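Long-range contacts in agmatine ureohydrolase (Thermoplasma volcanium GSS1, PDB 3PZL), which probably hydrolyses agmatine to putrescine and urea, as a manganese-dependent enzyme of the arginase family with two metal ions per subunit: residues N46-S54 with A238-P246; E123-R132 with Y158-R166. All blocks are in the same frame, centred on the assembly; numbering follows the deposited sequence.

Interaction 1: residues N46-S54 with A238-P246; sequences NTSSYRRGS and APAVGTPEP
Arg51 runs its extended side chain past the carbonyls of Gly242, Val241 and Pro239, its tip against the Pro244 ring. CB lies 3.2 Å from Gly242 O, the same carbonyl that accepts the backbone bond from Arg51 N. With CG turned anti to the carbonyl carbon (chi1 -81°) and the chain extended from CG to NE, CG passes Gly242 O and CD comes to 3.4 Å from Val241 O. At the tip, NH1 donates to Val241 O at 3.1 Å from within that carbonyl's plane, while the oxygen itself lies 22° out of the guanidinium plane; NH1 also bonds, more weakly, Pro239 O in the type I turn from Ala238 to Val241. One face of the guanidinium, toward its rim, carries Pro244 CG, 3.6 Å from Arg51 CZ. NH2 turns to a second subunit, bonding Asn281 OD1 there, while Asn281 ND2 of that subunit binds Pro239 O. Tyr50 approaches from beside Arg51: its ring edge, at CD2, meets Gly242 O in plane at 3.5 Å, and CE2 packs on Pro244 CD. Cut back to an alanine, position 51 would probably leave Val241 O and Asn281 OD1 of the second subunit without the donors described and open a gap beside Pro244. The contact joins two loops that follow strands 37-42 and 223-229 of the arginase-type alpha/beta fold, at a subunit interface; Thr243, within the second loop, touches the manganese ligands His146 and Asp231, so the interface lies beside the dinuclear site.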
# COMPACT_ATOMS: atom_id res chain seq x y z
N ASN B 46 -8.30 1.66 -22.60
CA ASN B 46 -8.08 0.38 -23.24
C ASN B 46 -7.07 0.44 -24.37
O ASN B 46 -7.25 -0.16 -25.44
CB ASN B 46 -9.42 -0.22 -23.71
CG ASN B 46 -9.40 -1.71 -23.69
OD1 ASN B 46 -8.89 -2.32 -22.73
ND2 ASN B 46 -9.93 -2.33 -24.74
N THR B 47 -6.00 1.17 -24.13
CA THR B 47 -4.87 1.14 -25.04
C THR B 47 -3.57 1.25 -24.22
O THR B 47 -2.47 1.21 -24.78
CB THR B 47 -5.01 2.26 -26.15
OG1 THR B 47 -4.75 1.71 -27.44
CG2 THR B 47 -4.09 3.41 -25.92
N SER B 48 -3.73 1.38 -22.90
CA SER B 48 -2.61 1.68 -22.00
C SER B 48 -1.91 0.42 -21.54
O SER B 48 -2.54 -0.48 -21.00
CB SER B 48 -3.10 2.47 -20.76
OG SER B 48 -3.46 3.79 -21.10
N SER B 49 -0.61 0.37 -21.74
CA SER B 49 0.08 -0.89 -21.52
C SER B 49 0.70 -1.02 -20.15
O SER B 49 0.46 -2.01 -19.45
CB SER B 49 1.16 -1.11 -22.56
OG SER B 49 1.83 -2.30 -22.22
N TYR B 50 1.52 -0.03 -19.77
CA TYR B 50 2.35 -0.16 -18.59
C TYR B 50 1.56 -0.14 -17.24
O TYR B 50 1.38 -1.18 -16.61
CB TYR B 50 3.51 0.82 -18.61
CG TYR B 50 4.46 0.53 -17.49
CD1 TYR B 50 5.09 -0.69 -17.41
CD2 TYR B 50 4.73 1.47 -16.49
CE1 TYR B 50 5.95 -0.99 -16.39
CE2 TYR B 50 5.60 1.19 -15.48
CZ TYR B 50 6.19 -0.07 -15.43
OH TYR B 50 7.09 -0.43 -14.44
N ARG B 51 1.12 1.03 -16.79
CA ARG B 51 0.33 1.12 -15.58
C ARG B 51 -1.07 1.38 -16.01
O ARG B 51 -1.33 2.22 -16.88
CB ARG B 51 0.79 2.28 -14.71
CG ARG B 51 2.01 1.98 -13.87
CD ARG B 51 2.44 3.19 -13.12
NE ARG B 51 3.65 2.96 -12.37
CZ ARG B 51 4.32 3.91 -11.70
NH1 ARG B 51 3.92 5.18 -11.71
NH2 ARG B 51 5.42 3.59 -11.04
N ARG B 52 -2.00 0.67 -15.38
CA ARG B 52 -3.39 0.86 -15.74
C ARG B 52 -4.23 1.45 -14.60
O ARG B 52 -3.78 1.48 -13.47
CB ARG B 52 -3.97 -0.39 -16.37
CG ARG B 52 -4.99 -0.01 -17.39
CD ARG B 52 -5.45 -1.16 -18.17
NE ARG B 52 -4.99 -1.19 -19.56
CZ ARG B 52 -5.80 -1.22 -20.61
NH1 ARG B 52 -7.13 -1.20 -20.44
NH2 ARG B 52 -5.30 -1.30 -21.83
N GLY B 53 -5.41 1.98 -14.91
CA GLY B 53 -6.18 2.72 -13.90
C GLY B 53 -6.56 4.16 -14.24
O GLY B 53 -7.32 4.77 -13.50
N SER B 54 -6.07 4.71 -15.35
CA SER B 54 -6.57 6.01 -15.85
C SER B 54 -8.10 6.16 -15.77
O SER B 54 -8.58 7.22 -15.35
CB SER B 54 -6.19 6.21 -17.30
OG SER B 54 -4.95 6.82 -17.34
N ALA B 238 4.25 14.22 -9.77
CA ALA B 238 3.13 13.40 -10.24
C ALA B 238 3.55 11.91 -10.23
O ALA B 238 3.79 11.33 -11.28
CB ALA B 238 2.75 13.82 -11.65
N PRO B 239 3.69 11.30 -9.04
CA PRO B 239 4.15 9.91 -8.90
C PRO B 239 3.28 8.86 -9.59
O PRO B 239 3.75 7.75 -9.85
CB PRO B 239 4.03 9.67 -7.39
CG PRO B 239 4.05 11.00 -6.76
CD PRO B 239 3.45 11.95 -7.74
N ALA B 240 2.03 9.18 -9.86
CA ALA B 240 1.07 8.16 -10.25
C ALA B 240 0.72 8.22 -11.74
O ALA B 240 -0.32 7.74 -12.17
CB ALA B 240 -0.15 8.33 -9.44
N VAL B 241 1.58 8.81 -12.55
CA VAL B 241 1.36 8.77 -13.99
C VAL B 241 1.53 7.34 -14.56
O VAL B 241 2.26 6.50 -14.00
CB VAL B 241 2.28 9.77 -14.70
CG1 VAL B 241 1.88 11.17 -14.30
CG2 VAL B 241 3.72 9.51 -14.32
N GLY B 242 0.87 7.08 -15.69
CA GLY B 242 0.82 5.74 -16.30
C GLY B 242 2.16 5.26 -16.85
O GLY B 242 2.42 4.06 -16.85
N THR B 243 2.99 6.19 -17.33
CA THR B 243 4.33 5.87 -17.82
C THR B 243 5.37 6.90 -17.31
O THR B 243 5.67 7.90 -17.99
CB THR B 243 4.38 5.80 -19.39
OG1 THR B 243 4.43 7.13 -19.93
CG2 THR B 243 3.17 5.04 -19.98
N PRO B 244 5.96 6.65 -16.13
CA PRO B 244 6.81 7.63 -15.51
C PRO B 244 8.08 7.80 -16.29
O PRO B 244 8.58 6.82 -16.84
CB PRO B 244 7.11 7.03 -14.13
CG PRO B 244 6.40 5.74 -14.07
CD PRO B 244 6.02 5.35 -15.44
N GLU B 245 8.60 9.02 -16.33
CA GLU B 245 9.89 9.33 -16.97
C GLU B 245 10.67 10.34 -16.12
O GLU B 245 10.26 11.51 -16.02
CB GLU B 245 9.69 9.85 -18.38
CG GLU B 245 9.32 8.79 -19.38
CD GLU B 245 10.53 8.02 -19.89
OE1 GLU B 245 11.66 8.55 -19.77
OE2 GLU B 245 10.34 6.90 -20.43
N PRO B 246 11.78 9.91 -15.50
CA PRO B 246 12.54 10.83 -14.63
C PRO B 246 13.07 12.00 -15.43
O PRO B 246 13.04 11.97 -16.70
CB PRO B 246 13.70 9.96 -14.11
CG PRO B 246 13.23 8.54 -14.31
CD PRO B 246 12.37 8.55 -15.54

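Interaction 2: residues E123-R132 with Y158-R166; sequences EHSITVGAVR and YNHACVTRR. With MN (manganese (II) ion), chain F.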
# COMPACT_ATOMS: atom_id res chain seq x y z
N GLU B 123 -6.69 7.95 -20.66
CA GLU B 123 -5.62 8.00 -21.68
C GLU B 123 -5.56 9.30 -22.43
O GLU B 123 -6.47 10.13 -22.34
CB GLU B 123 -5.82 6.94 -22.74
CG GLU B 123 -5.60 5.57 -22.29
CD GLU B 123 -5.76 4.61 -23.41
OE1 GLU B 123 -6.19 5.02 -24.52
OE2 GLU B 123 -5.45 3.43 -23.17
N HIS B 124 -4.47 9.45 -23.18
CA HIS B 124 -4.21 10.66 -23.97
C HIS B 124 -4.92 10.60 -25.31
O HIS B 124 -5.09 11.62 -25.97
CB HIS B 124 -2.71 10.87 -24.18
CG HIS B 124 -2.35 12.29 -24.46
ND1 HIS B 124 -1.02 12.72 -24.50
CD2 HIS B 124 -3.13 13.38 -24.71
CE1 HIS B 124 -1.01 14.02 -24.78
NE2 HIS B 124 -2.28 14.43 -24.92
N SER B 125 -5.36 9.42 -25.72
CA SER B 125 -5.93 9.32 -27.04
C SER B 125 -7.30 9.96 -27.12
O SER B 125 -7.79 10.18 -28.21
CB SER B 125 -6.01 7.87 -27.48
OG SER B 125 -6.78 7.12 -26.55
N ILE B 126 -7.91 10.30 -25.99
CA ILE B 126 -9.16 11.03 -26.06
C ILE B 126 -9.00 12.43 -26.65
O ILE B 126 -9.97 13.00 -27.16
CB ILE B 126 -9.82 11.12 -24.71
CG1 ILE B 126 -8.93 11.84 -23.70
CG2 ILE B 126 -10.13 9.72 -24.21
CD1 ILE B 126 -9.58 12.11 -22.36
N THR B 127 -7.78 12.97 -26.56
CA THR B 127 -7.40 14.29 -27.09
C THR B 127 -7.62 14.40 -28.60
O THR B 127 -8.09 15.41 -29.09
CB THR B 127 -5.94 14.64 -26.71
OG1 THR B 127 -5.89 14.92 -25.32
CG2 THR B 127 -5.45 15.86 -27.39
N VAL B 128 -7.29 13.34 -29.32
CA VAL B 128 -7.54 13.28 -30.75
C VAL B 128 -8.94 13.82 -31.08
O VAL B 128 -9.11 14.68 -31.96
CB VAL B 128 -7.33 11.84 -31.29
CG1 VAL B 128 -7.68 11.73 -32.75
CG2 VAL B 128 -5.90 11.37 -31.04
N GLY B 129 -9.94 13.35 -30.34
CA GLY B 129 -11.31 13.77 -30.54
C GLY B 129 -11.37 15.26 -30.56
O GLY B 129 -11.70 15.86 -31.59
N ALA B 130 -11.01 15.87 -29.45
CA ALA B 130 -11.03 17.30 -29.30
C ALA B 130 -10.30 18.03 -30.44
O ALA B 130 -10.76 19.07 -30.91
CB ALA B 130 -10.49 17.69 -27.93
N VAL B 131 -9.20 17.46 -30.94
CA VAL B 131 -8.42 18.10 -32.02
C VAL B 131 -9.18 18.15 -33.36
O VAL B 131 -8.93 19.02 -34.17
CB VAL B 131 -7.06 17.43 -32.24
CG1 VAL B 131 -6.22 18.26 -33.22
CG2 VAL B 131 -6.31 17.27 -30.93
N ARG B 132 -10.10 17.21 -33.59
CA ARG B 132 -10.91 17.19 -34.81
C ARG B 132 -11.84 18.39 -34.81
O ARG B 132 -12.28 18.82 -35.87
CB ARG B 132 -11.76 15.92 -34.92
CG ARG B 132 -11.02 14.64 -35.26
CD ARG B 132 -11.97 13.45 -35.15
NE ARG B 132 -11.32 12.16 -35.35
CZ ARG B 132 -11.94 10.98 -35.26
NH1 ARG B 132 -13.23 10.90 -34.98
NH2 ARG B 132 -11.24 9.87 -35.45
N TYR B 158 -5.12 4.85 -33.47
CA TYR B 158 -5.59 5.65 -32.36
C TYR B 158 -5.09 5.17 -30.98
O TYR B 158 -5.58 5.63 -29.96
CB TYR B 158 -7.12 5.79 -32.40
CG TYR B 158 -7.63 6.38 -33.69
CD1 TYR B 158 -7.28 7.67 -34.09
CD2 TYR B 158 -8.47 5.63 -34.54
CE1 TYR B 158 -7.75 8.21 -35.29
CE2 TYR B 158 -8.94 6.16 -35.74
CZ TYR B 158 -8.58 7.44 -36.11
OH TYR B 158 -9.05 7.97 -37.29
N ASN B 159 -4.10 4.28 -30.97
CA ASN B 159 -3.33 3.97 -29.76
C ASN B 159 -2.72 5.23 -29.13
O ASN B 159 -2.21 6.08 -29.86
CB ASN B 159 -2.21 2.99 -30.09
CG ASN B 159 -1.35 2.67 -28.89
OD1 ASN B 159 -1.53 1.64 -28.25
ND2 ASN B 159 -0.40 3.56 -28.58
N HIS B 160 -2.74 5.30 -27.79
CA HIS B 160 -2.35 6.52 -27.04
C HIS B 160 -0.88 6.94 -27.16
O HIS B 160 -0.45 7.93 -26.56
CB HIS B 160 -2.79 6.42 -25.57
CG HIS B 160 -1.85 5.63 -24.70
ND1 HIS B 160 -1.37 4.38 -25.06
CD2 HIS B 160 -1.32 5.90 -23.49
CE1 HIS B 160 -0.58 3.93 -24.10
NE2 HIS B 160 -0.53 4.83 -23.14
N ALA B 161 -0.10 6.18 -27.93
CA ALA B 161 1.27 6.54 -28.23
C ALA B 161 1.38 7.15 -29.64
O ALA B 161 2.49 7.33 -30.16
CB ALA B 161 2.15 5.31 -28.11
N CYS B 162 0.24 7.47 -30.24
CA CYS B 162 0.19 7.98 -31.61
C CYS B 162 -0.59 9.29 -31.66
O CYS B 162 -0.79 9.85 -32.75
CB CYS B 162 -0.52 6.99 -32.51
SG CYS B 162 0.16 5.35 -32.53
N VAL B 163 -1.01 9.78 -30.49
CA VAL B 163 -1.84 10.99 -30.42
C VAL B 163 -1.25 12.16 -31.23
O VAL B 163 -1.96 12.79 -32.01
CB VAL B 163 -2.26 11.37 -28.97
CG1 VAL B 163 -1.11 11.40 -28.10
CG2 VAL B 163 -2.94 12.73 -28.92
N THR B 164 0.04 12.43 -31.07
CA THR B 164 0.66 13.56 -31.77
C THR B 164 0.60 13.37 -33.27
O THR B 164 0.39 14.32 -34.01
CB THR B 164 2.12 13.83 -31.34
OG1 THR B 164 2.17 14.05 -29.93
CG2 THR B 164 2.66 15.06 -32.05
N ARG B 165 0.78 12.13 -33.72
CA ARG B 165 0.81 11.84 -35.13
C ARG B 165 -0.54 12.13 -35.73
O ARG B 165 -0.65 12.82 -36.73
CB ARG B 165 1.14 10.38 -35.34
CG ARG B 165 1.52 10.07 -36.77
CD ARG B 165 3.01 10.15 -36.96
NE ARG B 165 3.33 10.15 -38.38
CZ ARG B 165 4.50 9.76 -38.91
NH1 ARG B 165 5.48 9.31 -38.12
NH2 ARG B 165 4.67 9.83 -40.23
N ARG B 166 -1.58 11.58 -35.11
CA ARG B 166 -2.95 11.82 -35.53
C ARG B 166 -3.30 13.31 -35.46
O ARG B 166 -4.19 13.77 -36.19
CB ARG B 166 -3.91 10.97 -34.69
CG ARG B 166 -4.75 9.93 -35.45
CD ARG B 166 -4.07 9.29 -36.65
NE ARG B 166 -3.19 8.22 -36.23
CZ ARG B 166 -1.97 8.01 -36.73
NH1 ARG B 166 -1.47 8.81 -37.67
NH2 ARG B 166 -1.25 7.00 -36.26
MN MN F . 0.60 10.93 -24.47
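A chi1 of -157° swings the His124 ring to the side of its carbonyl carbon, opposite the backbone N, and Val163 turns CG1 between its own backbone N and carbonyl carbon (chi1 50°); together these rotations set the methyl over one face of the imidazole. Val163 CG1 stands 4.0 Å from the centroid of the His124 ring, 20° off the normal, a CH-pi contact displaced toward the rim on the ND1 side. His124 ND1 binds a manganese ion at 2.4 Å, so the methyl covers the ring close to its metal-binding nitrogen. Asp144, Asp148 and Asp229 complete the protein ligands of this ion. The other methyl, Val163 CG2, reaches 3.8 Å from His124 O and also packs on Val128 CG2 (3.9 Å), the two valines sliding past each other in opposite directions. Val128 CG2 further touches Arg166 CB, while its CG1 lies 4.3 Å from Tyr158 CD1.

Next to His124, Ser125 CB rests 3.4 Å from Tyr158 O and also beside the backbone and CB of His160. Ser125 OG bonds Glu123 OE1, meeting it nearly along the C-O axis at 3.0 Å, and Glu123 OE2 is held by Ser48 OG. Both carboxylate oxygens are therefore gripped; OE1 also touches His160 CB, and OE2 lies to one face side of the His160 ring without close contact. At the far end, Arg132 crosses Tyr158 at about a right angle, its NH2 3.4 Å from Tyr158 OH, while Arg132 NH1 forms a salt bridge to Asp101. Helices 126-132 and 163-171 thus pack through valines behind a metal-binding histidine, part of the dinuclear manganese site of the arginase family.

The centres of interactions 1 and 2 lie about 16 Å apart, yet the contacts touch: the loop of Thr47 and Ser48 in interaction 1 meets Glu123 and His160 of interaction 2. Both segments of interaction 2 fall between the two of interaction 1 in sequence, so the order is 46-54, 123-132, 158-166, 238-246. These segments follow strands 37-42, 116-121, 138-143 and 223-229 of one eight-stranded parallel sheet. Interaction 2 supplies a manganese ligand itself, whereas interaction 1 borders the dinuclear site through Thr243 and makes bonds through Arg51 to a second subunit of the six-chain assembly.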